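Local structure of peptidoglycan-N-acetylmuramic acid deacetylase PdaA (Bacillus subtilis, 1NY1) at residues 6-11 with 27-32. The protein deacetylates N-acetylmuramic acid residues in peptidoglycan glycan strands, a step toward the muramic delta-lactam of the spore cortex, and is required for germination. Sequence-based numbering, arbitrary orientation.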
# COMPACT_ATOMS: atom_id res chain seq x y z
N ILE A 6 17.21 4.32 4.10
CA ILE A 6 17.02 2.92 3.74
C ILE A 6 15.90 2.84 2.71
O ILE A 6 14.82 3.38 2.93
CB ILE A 6 16.62 2.07 4.98
CG1 ILE A 6 17.65 2.23 6.09
CG2 ILE A 6 16.50 0.61 4.59
CD1 ILE A 6 17.27 1.54 7.38
N ASN A 7 16.16 2.19 1.58
CA ASN A 7 15.12 2.05 0.56
C ASN A 7 14.54 0.65 0.67
O ASN A 7 15.27 -0.34 0.62
CB ASN A 7 15.70 2.26 -0.85
CG ASN A 7 16.14 3.70 -1.11
OD1 ASN A 7 16.27 4.11 -2.26
ND2 ASN A 7 16.37 4.45 -0.05
N TRP A 8 13.22 0.56 0.84
CA TRP A 8 12.60 -0.75 0.96
C TRP A 8 12.79 -1.53 -0.34
O TRP A 8 12.34 -1.11 -1.40
CB TRP A 8 11.11 -0.63 1.27
CG TRP A 8 10.53 -1.97 1.55
CD1 TRP A 8 9.71 -2.70 0.74
CD2 TRP A 8 10.83 -2.79 2.67
NE1 TRP A 8 9.48 -3.94 1.30
CE2 TRP A 8 10.16 -4.02 2.48
CE3 TRP A 8 11.61 -2.62 3.83
CZ2 TRP A 8 10.25 -5.07 3.41
CZ3 TRP A 8 11.69 -3.66 4.74
CH2 TRP A 8 11.01 -4.87 4.53
N GLY A 9 13.46 -2.67 -0.22
CA GLY A 9 13.73 -3.53 -1.37
C GLY A 9 13.88 -4.95 -0.88
O GLY A 9 14.13 -5.18 0.31
N PHE A 10 13.73 -5.92 -1.78
CA PHE A 10 13.84 -7.32 -1.39
C PHE A 10 13.86 -8.19 -2.64
O PHE A 10 13.34 -7.80 -3.69
CB PHE A 10 12.63 -7.71 -0.54
CG PHE A 10 11.32 -7.52 -1.26
CD1 PHE A 10 10.80 -8.53 -2.07
CD2 PHE A 10 10.66 -6.29 -1.21
CE1 PHE A 10 9.66 -8.31 -2.84
CE2 PHE A 10 9.52 -6.07 -1.97
CZ PHE A 10 9.02 -7.08 -2.78
N LYS A 11 14.47 -9.36 -2.52
CA LYS A 11 14.52 -10.30 -3.63
C LYS A 11 13.07 -10.71 -3.85
O LYS A 11 12.37 -11.05 -2.90
CB LYS A 11 15.35 -11.53 -3.27
CG LYS A 11 16.78 -11.23 -2.91
CD LYS A 11 17.72 -11.52 -4.07
CE LYS A 11 17.85 -13.02 -4.32
NZ LYS A 11 18.48 -13.74 -3.17
N SER A 27 14.65 -7.37 11.70
CA SER A 27 14.80 -6.91 13.09
C SER A 27 14.40 -5.45 13.25
O SER A 27 13.71 -5.10 14.21
CB SER A 27 16.25 -7.10 13.56
OG SER A 27 16.58 -8.47 13.66
N LEU A 28 14.81 -4.61 12.31
CA LEU A 28 14.50 -3.19 12.36
C LEU A 28 13.01 -2.92 12.32
O LEU A 28 12.47 -2.24 13.19
CB LEU A 28 15.17 -2.45 11.20
CG LEU A 28 15.90 -1.15 11.54
CD1 LEU A 28 16.02 -0.31 10.28
CD2 LEU A 28 15.14 -0.38 12.62
N ILE A 29 12.34 -3.46 11.31
CA ILE A 29 10.90 -3.24 11.17
C ILE A 29 10.11 -3.78 12.36
O ILE A 29 9.18 -3.12 12.83
CB ILE A 29 10.36 -3.89 9.88
CG1 ILE A 29 10.63 -5.40 9.90
CG2 ILE A 29 11.02 -3.25 8.67
CD1 ILE A 29 9.92 -6.15 8.80
N GLU A 30 10.47 -4.96 12.84
CA GLU A 30 9.77 -5.55 13.97
C GLU A 30 9.96 -4.74 15.25
O GLU A 30 9.08 -4.71 16.11
CB GLU A 30 10.24 -7.00 14.19
CG GLU A 30 9.79 -7.95 13.10
CD GLU A 30 8.28 -8.02 12.97
OE1 GLU A 30 7.62 -8.43 13.95
OE2 GLU A 30 7.75 -7.67 11.89
N LYS A 31 11.11 -4.09 15.38
CA LYS A 31 11.37 -3.27 16.55
C LYS A 31 10.39 -2.11 16.58
O LYS A 31 10.15 -1.51 17.63
CB LYS A 31 12.80 -2.73 16.52
CG LYS A 31 13.15 -1.88 17.75
CD LYS A 31 14.45 -1.11 17.57
CE LYS A 31 15.64 -2.02 17.30
NZ LYS A 31 16.90 -1.23 17.24
N TYR A 32 9.83 -1.78 15.42
CA TYR A 32 8.89 -0.68 15.31
C TYR A 32 7.52 -1.11 14.80
O TYR A 32 6.73 -0.30 14.33
CB TYR A 32 9.49 0.41 14.41
CG TYR A 32 10.72 1.05 15.02
CD1 TYR A 32 10.60 1.96 16.07
CD2 TYR A 32 12.00 0.70 14.58
CE1 TYR A 32 11.73 2.50 16.68
CE2 TYR A 32 13.14 1.23 15.19
CZ TYR A 32 13.00 2.13 16.24
OH TYR A 32 14.11 2.64 16.86
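Where the N-terminal arm of this NodB-type deacetylase passes helix 23-31, two apolar pairs, Ile6 with Leu28 and Trp8 with Ile29, join strand 6-7 and the loop after it to the last turn of the helix. The backbones stay well apart, with Ile6 CA 10.9 Å from Leu28 CA, and side chains alone span the gap. Ile6 and Leu28 meet tip to tip, CD1 of Ile6 lying 3.7 Å from CD1 of Leu28. CD1 of Ile6 lies anti to CA (chi2 175°), which carries the methyl out to the leucine. At the second pair the side chains run at about a right angle. CZ3, on the benzo ring of Trp8, comes within 4.0 Å of Ile29 CG2, and the methyl approaches the indole obliquely. CG of Trp8 stands anti to the backbone N (chi1 -173°), which swings the ring system over to the helix although the residue's CB does not head that way. The buried indole has further partners: NE1 is hydrogen-bonded to Trp164 O, the ring of Phe163 stacks on it, and that of Trp164 meets it edge-to-face. The Trp8 side chain is about 10 Å from those of Asp50, the probable proton acceptor, and the metal ligand His101. Only 123 Å² is buried between the two segments, both sides summed, so the join is slight and wholly nonpolar. Strand 6-7 pairs antiparallel with strand 145-146. The contact closes the N-terminal region on itself, helix 23-31 packing through apolar side chains on the strand and the loop after it.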